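PDB 3SDO: nitrilotriacetate monooxygenase from Burkholderia pseudomallei, which probably acts as a flavin-dependent monooxygenase of the luciferase-like family, using FMN to insert an oxygen atom from molecular oxygen into an organic substrate. Local coordinates for residues P275-T280 with L405-D410; H411-L416 with G420-V425. All blocks are in the same frame, centred on the assembly; numbering follows the deposited sequence.

Contact 1: P275-T280 with L405-D410; sequences PIVGAT and LDDFVD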
loop_
_atom_site.group_PDB
_atom_site.type_symbol
_atom_site.label_atom_id
_atom_site.label_comp_id
_atom_site.label_asym_id
_atom_site.label_seq_id
_atom_site.Cartn_x
_atom_site.Cartn_y
_atom_site.Cartn_z
ATOM N N PRO A 275 -7.275 2.891 -27.135
ATOM C CA PRO A 275 -7.232 2.481 -28.539
ATOM C C PRO A 275 -7.481 0.992 -28.777
ATOM O O PRO A 275 -7.071 0.162 -27.980
ATOM C CB PRO A 275 -5.800 2.838 -28.951
ATOM C CG PRO A 275 -5.036 2.801 -27.653
ATOM C CD PRO A 275 -5.960 3.377 -26.675
ATOM N N ILE A 276 -8.104 0.678 -29.907
ATOM C CA ILE A 276 -8.338 -0.686 -30.334
ATOM C C ILE A 276 -7.826 -0.831 -31.757
ATOM O O ILE A 276 -8.295 -0.130 -32.668
ATOM C CB ILE A 276 -9.847 -1.014 -30.304
ATOM C CG1 ILE A 276 -10.423 -0.764 -28.903
ATOM C CG2 ILE A 276 -10.106 -2.459 -30.775
ATOM C CD1 ILE A 276 -11.939 -1.080 -28.790
ATOM N N VAL A 277 -6.870 -1.730 -31.962
ATOM C CA VAL A 277 -6.171 -1.806 -33.241
ATOM C C VAL A 277 -6.316 -3.192 -33.853
ATOM O O VAL A 277 -6.474 -4.186 -33.134
ATOM C CB VAL A 277 -4.660 -1.443 -33.103
ATOM C CG1 VAL A 277 -4.504 0.018 -32.609
ATOM C CG2 VAL A 277 -3.974 -2.382 -32.146
ATOM N N GLY A 278 -6.296 -3.220 -35.178
ATOM C CA GLY A 278 -6.291 -4.432 -35.965
ATOM C C GLY A 278 -5.558 -4.126 -37.262
ATOM O O GLY A 278 -5.299 -2.965 -37.564
ATOM N N ALA A 279 -5.224 -5.155 -38.030
ATOM C CA ALA A 279 -4.406 -4.984 -39.238
ATOM C C ALA A 279 -5.191 -4.273 -40.322
ATOM O O ALA A 279 -4.625 -3.614 -41.184
ATOM C CB ALA A 279 -3.930 -6.344 -39.751
ATOM N N THR A 280 -6.503 -4.460 -40.285
ATOM C CA THR A 280 -7.423 -3.791 -41.169
ATOM C C THR A 280 -8.437 -3.099 -40.278
ATOM O O THR A 280 -8.569 -3.446 -39.103
ATOM C CB THR A 280 -8.150 -4.808 -42.063
ATOM O OG1 THR A 280 -8.773 -5.795 -41.235
ATOM C CG2 THR A 280 -7.166 -5.498 -43.022
ATOM N N LEU A 405 -3.422 -4.319 -24.162
ATOM C CA LEU A 405 -2.037 -3.916 -24.002
ATOM C C LEU A 405 -1.116 -4.646 -24.981
ATOM O O LEU A 405 -0.198 -4.036 -25.534
ATOM C CB LEU A 405 -1.563 -4.160 -22.570
ATOM C CG LEU A 405 -0.156 -3.691 -22.190
ATOM C CD1 LEU A 405 -0.015 -2.174 -22.287
ATOM C CD2 LEU A 405 0.129 -4.153 -20.752
ATOM N N ASP A 406 -1.328 -5.950 -25.174
ATOM C CA ASP A 406 -0.521 -6.715 -26.121
ATOM C C ASP A 406 -0.553 -6.050 -27.503
ATOM O O ASP A 406 0.496 -5.826 -28.110
ATOM C CB ASP A 406 -1.025 -8.148 -26.268
ATOM C CG ASP A 406 -0.842 -8.977 -25.008
ATOM O OD1 ASP A 406 -0.191 -8.522 -24.050
ATOM O OD2 ASP A 406 -1.344 -10.101 -24.986
ATOM N N ASP A 407 -1.756 -5.755 -27.999
ATOM C CA ASP A 407 -1.901 -5.106 -29.316
ATOM C C ASP A 407 -1.175 -3.785 -29.360
ATOM O O ASP A 407 -0.503 -3.450 -30.358
ATOM C CB ASP A 407 -3.363 -4.826 -29.657
ATOM C CG ASP A 407 -4.150 -6.079 -30.024
ATOM O OD1 ASP A 407 -3.557 -7.166 -30.153
ATOM O OD2 ASP A 407 -5.394 -5.963 -30.150
ATOM N N PHE A 408 -1.352 -2.983 -28.312
ATOM C CA PHE A 408 -0.786 -1.655 -28.314
ATOM C C PHE A 408 0.743 -1.719 -28.346
ATOM O O PHE A 408 1.386 -1.049 -29.163
ATOM C CB PHE A 408 -1.279 -0.835 -27.118
ATOM C CG PHE A 408 -0.723 0.540 -27.088
ATOM C CD1 PHE A 408 0.434 0.809 -26.373
ATOM C CD2 PHE A 408 -1.323 1.558 -27.820
ATOM C CE1 PHE A 408 0.981 2.080 -26.370
ATOM C CE2 PHE A 408 -0.780 2.820 -27.823
ATOM C CZ PHE A 408 0.380 3.080 -27.098
ATOM N N VAL A 409 1.333 -2.531 -27.475
ATOM C CA VAL A 409 2.798 -2.581 -27.396
ATOM C C VAL A 409 3.422 -3.272 -28.604
ATOM O O VAL A 409 4.491 -2.876 -29.048
ATOM C CB VAL A 409 3.327 -3.218 -26.058
ATOM C CG1 VAL A 409 2.853 -2.405 -24.860
ATOM C CG2 VAL A 409 2.923 -4.656 -25.915
ATOM N N ASP A 410 2.763 -4.288 -29.143
ATOM C CA ASP A 410 3.325 -5.024 -30.269
ATOM C C ASP A 410 3.119 -4.308 -31.609
ATOM O O ASP A 410 3.947 -4.434 -32.511
ATOM C CB ASP A 410 2.756 -6.449 -30.320
ATOM C CG ASP A 410 3.262 -7.331 -29.177
ATOM O OD1 ASP A 410 4.177 -6.939 -28.415
ATOM O OD2 ASP A 410 2.734 -8.433 -29.034
HETATM O O HOH W 1 -6.324 -3.477 -29.582
#
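D407 has CG anti to its own carbonyl carbon (chi1 -73°), which sets CB against V277 and leaves the carboxylate beside the strand backbone, while F408, the next residue of the helix, has CG anti to the backbone N (chi1 -180°), which carries its ring to P275. One turn of helix 401-418 thereby sets a polar and an aromatic group against the end of strand 268-277. The aliphatic part of D407 does the touching: its CB lies 3.5 Å from CG2 of V277, and the two side chains run past each other in opposite senses. The beta-branched valine suits a strand, and its CG2 is the methyl on the helix side. Beyond CB the aspartate turns polar. Its OD2 accepts a hydrogen bond of 2.7 Å from a water, and that water in turn accepts from V277 N at 3.0 Å, so a single molecule bridges the strand backbone and the helix side chain. The stronger partner of OD2 is K287, whose NZ makes a salt bridge to it and also donates to V277 O. Next door, P275 CG comes to 3.9 Å from F408 CD2, approaching the ring obliquely. Proline has no backbone N-H to donate, and its compact apolar ring suits this buried place; M382 of helix 375-387 touches both P275 and F408, and F12 meets the phenylalanine edge-to-face. This joins a strand of the parallel sheet to the helix that follows the last barrel strand, 393-396, in the TIM-barrel fold of the luciferase-like family. With no direct hydrogen bond between the segments, the polar link runs through water and K287, whose positive charge would probably help keep D407 ionised, while P275 and F408, and V277 against the CB of D407, make the apolar contacts beside it.

Contact 2: H411-L416 with G420-V425; sequences HVLPVL and GYFDPV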
loop_
_atom_site.group_PDB
_atom_site.type_symbol
_atom_site.label_atom_id
_atom_site.label_comp_id
_atom_site.label_asym_id
_atom_site.label_seq_id
_atom_site.Cartn_x
_atom_site.Cartn_y
_atom_site.Cartn_z
ATOM N N HIS A 411 2.042 -3.538 -31.735
ATOM C CA HIS A 411 1.669 -2.982 -33.029
ATOM C C HIS A 411 1.676 -1.467 -33.123
ATOM O O HIS A 411 2.038 -0.943 -34.149
ATOM C CB HIS A 411 0.339 -3.562 -33.478
ATOM C CG HIS A 411 0.380 -5.048 -33.588
ATOM N ND1 HIS A 411 -0.278 -5.877 -32.704
ATOM C CD2 HIS A 411 1.102 -5.855 -34.399
ATOM C CE1 HIS A 411 -0.011 -7.137 -33.007
ATOM N NE2 HIS A 411 0.827 -7.150 -34.031
ATOM N N VAL A 412 1.303 -0.755 -32.070
ATOM C CA VAL A 412 1.294 0.695 -32.143
ATOM C C VAL A 412 2.654 1.328 -31.836
ATOM O O VAL A 412 3.138 2.177 -32.614
ATOM C CB VAL A 412 0.194 1.313 -31.271
ATOM C CG1 VAL A 412 0.218 2.801 -31.429
ATOM C CG2 VAL A 412 -1.181 0.749 -31.681
ATOM N N LEU A 413 3.293 0.916 -30.739
ATOM C CA LEU A 413 4.548 1.556 -30.352
ATOM C C LEU A 413 5.632 1.488 -31.435
ATOM O O LEU A 413 6.323 2.468 -31.647
ATOM C CB LEU A 413 5.055 1.034 -28.993
ATOM C CG LEU A 413 4.206 1.434 -27.766
ATOM C CD1 LEU A 413 4.791 0.882 -26.429
ATOM C CD2 LEU A 413 4.040 2.961 -27.678
ATOM N N PRO A 414 5.798 0.336 -32.125
ATOM C CA PRO A 414 6.807 0.264 -33.185
ATOM C C PRO A 414 6.548 1.202 -34.368
ATOM O O PRO A 414 7.490 1.691 -34.963
ATOM C CB PRO A 414 6.733 -1.204 -33.624
ATOM C CG PRO A 414 6.255 -1.896 -32.407
ATOM C CD PRO A 414 5.222 -0.990 -31.864
ATOM N N VAL A 415 5.286 1.443 -34.707
ATOM C CA VAL A 415 4.923 2.447 -35.708
ATOM C C VAL A 415 5.286 3.847 -35.220
ATOM O O VAL A 415 5.896 4.625 -35.945
ATOM C CB VAL A 415 3.409 2.402 -36.049
ATOM C CG1 VAL A 415 3.006 3.606 -36.942
ATOM C CG2 VAL A 415 3.054 1.059 -36.694
ATOM N N LEU A 416 4.959 4.165 -33.976
ATOM C CA LEU A 416 5.356 5.473 -33.434
ATOM C C LEU A 416 6.872 5.661 -33.433
ATOM O O LEU A 416 7.369 6.741 -33.807
ATOM C CB LEU A 416 4.787 5.702 -32.040
ATOM C CG LEU A 416 3.298 5.982 -31.900
ATOM C CD1 LEU A 416 2.917 5.999 -30.407
ATOM C CD2 LEU A 416 2.941 7.306 -32.575
ATOM N N GLY A 420 9.447 8.520 -35.386
ATOM C CA GLY A 420 10.180 9.490 -34.538
ATOM C C GLY A 420 9.397 10.061 -33.381
ATOM O O GLY A 420 9.762 11.107 -32.798
ATOM N N TYR A 421 8.322 9.362 -33.015
ATOM C CA TYR A 421 7.445 9.799 -31.949
ATOM C C TYR A 421 7.428 8.869 -30.709
ATOM O O TYR A 421 6.547 8.993 -29.864
ATOM C CB TYR A 421 6.031 9.986 -32.506
ATOM C CG TYR A 421 5.790 11.292 -33.242
ATOM C CD1 TYR A 421 5.354 12.412 -32.564
ATOM C CD2 TYR A 421 5.944 11.388 -34.614
ATOM C CE1 TYR A 421 5.109 13.613 -33.235
ATOM C CE2 TYR A 421 5.689 12.583 -35.295
ATOM C CZ TYR A 421 5.269 13.690 -34.585
ATOM O OH TYR A 421 5.008 14.877 -35.220
ATOM N N PHE A 422 8.391 7.953 -30.603
ATOM C CA PHE A 422 8.539 7.108 -29.408
ATOM C C PHE A 422 9.893 6.425 -29.345
ATOM O O PHE A 422 10.253 5.625 -30.225
ATOM C CB PHE A 422 7.440 6.046 -29.332
ATOM C CG PHE A 422 7.472 5.218 -28.051
ATOM C CD1 PHE A 422 7.068 5.771 -26.848
ATOM C CD2 PHE A 422 7.888 3.898 -28.062
ATOM C CE1 PHE A 422 7.095 5.022 -25.663
ATOM C CE2 PHE A 422 7.932 3.147 -26.883
ATOM C CZ PHE A 422 7.525 3.716 -25.682
ATOM N N ASP A 423 10.621 6.735 -28.281
ATOM C CA ASP A 423 11.908 6.113 -27.961
ATOM C C ASP A 423 11.675 5.074 -26.853
ATOM O O ASP A 423 11.417 5.432 -25.710
ATOM C CB ASP A 423 12.853 7.246 -27.503
ATOM C CG ASP A 423 14.233 6.770 -27.084
ATOM O OD1 ASP A 423 14.513 5.571 -27.159
ATOM O OD2 ASP A 423 15.033 7.639 -26.661
ATOM N N PRO A 424 11.730 3.776 -27.187
ATOM C CA PRO A 424 11.441 2.725 -26.206
ATOM C C PRO A 424 12.558 2.444 -25.180
ATOM O O PRO A 424 12.322 1.728 -24.181
ATOM C CB PRO A 424 11.212 1.487 -27.092
ATOM C CG PRO A 424 12.021 1.734 -28.301
ATOM C CD PRO A 424 12.053 3.217 -28.517
ATOM N N VAL A 425 13.746 3.001 -25.422
ATOM C CA VAL A 425 14.904 2.799 -24.558
ATOM C C VAL A 425 15.422 4.114 -24.004
ATOM O O VAL A 425 16.614 4.350 -23.984
ATOM C CB VAL A 425 16.052 2.071 -25.307
ATOM C CG1 VAL A 425 15.670 0.607 -25.556
ATOM C CG2 VAL A 425 16.419 2.791 -26.606
#
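A Schellman motif ends helix 401-418, and L416 and Y421 meet through it: Y421 N donates to L416 O at 2.9 Å with an N-H...O angle of 159°, the donor tilted out of the carbonyl plane. G420 lies between them in the chain with positive phi, a backbone shape that glycine, lacking CB, adopts easily. Its own N is 3.2 Å from L416 O, but the angle is too poor for a hydrogen bond. The chain leaving the motif turns back along the helix, and apolar side chains close over the turn. L416 CD2 rests 4.1 Å from Y421 CB, the two side chains crossing at about a right angle, and L416 CB meets F422 CB at 3.8 Å. The tyrosine then leads away from the helix, its hydroxyl hydrogen-bonded to D387, S4 and T6, so a long side chain with a polar end fits a place where the root is apolar and the end is not. Such a Schellman ending paired with an apolar contact across it is a common way to stop a helix, here the last one of the luciferase-like barrel before the chain runs on toward helix 431-435. F422 has CG anti to its backbone N (chi1 -175°), and its ring is thus laid against L413, one turn before L416. There L413 CD2 stands 3.9 Å from the ring centroid and 6° off the normal, a CH-pi contact over one face, while L413 CD1 reaches F422 CE2 at 3.9 Å. A branched leucine can offer both methyls to a flat ring in this way. F12 of strand 11-15 touches both L413 and L416. Past this leucine-phenylalanine contact, D423 OD1 accepts from V425 N at 3.2 Å, forming an Asx turn.

Contact 1 and contact 2 follow one another along the chain, their centres about 13 Å apart and both some 20 Å from the chain's centre, on the same side of it. Helix 401-418 serves both: its residues 405-410 pack on the end of strand 268-277, and its residues 411-416 on the loop that follows the helix. The two join where F408 O probably accepts from L413 N at 3.2 Å, and V277 CG1 packs on V412 CG2 at 3.5 Å. F12 of strand 11-15 touches F408, L413 and L416. Contact 1 joins the last barrel helix to the sheet and contact 2 joins its C-terminal end to the following loop, both away from the predicted FMN site.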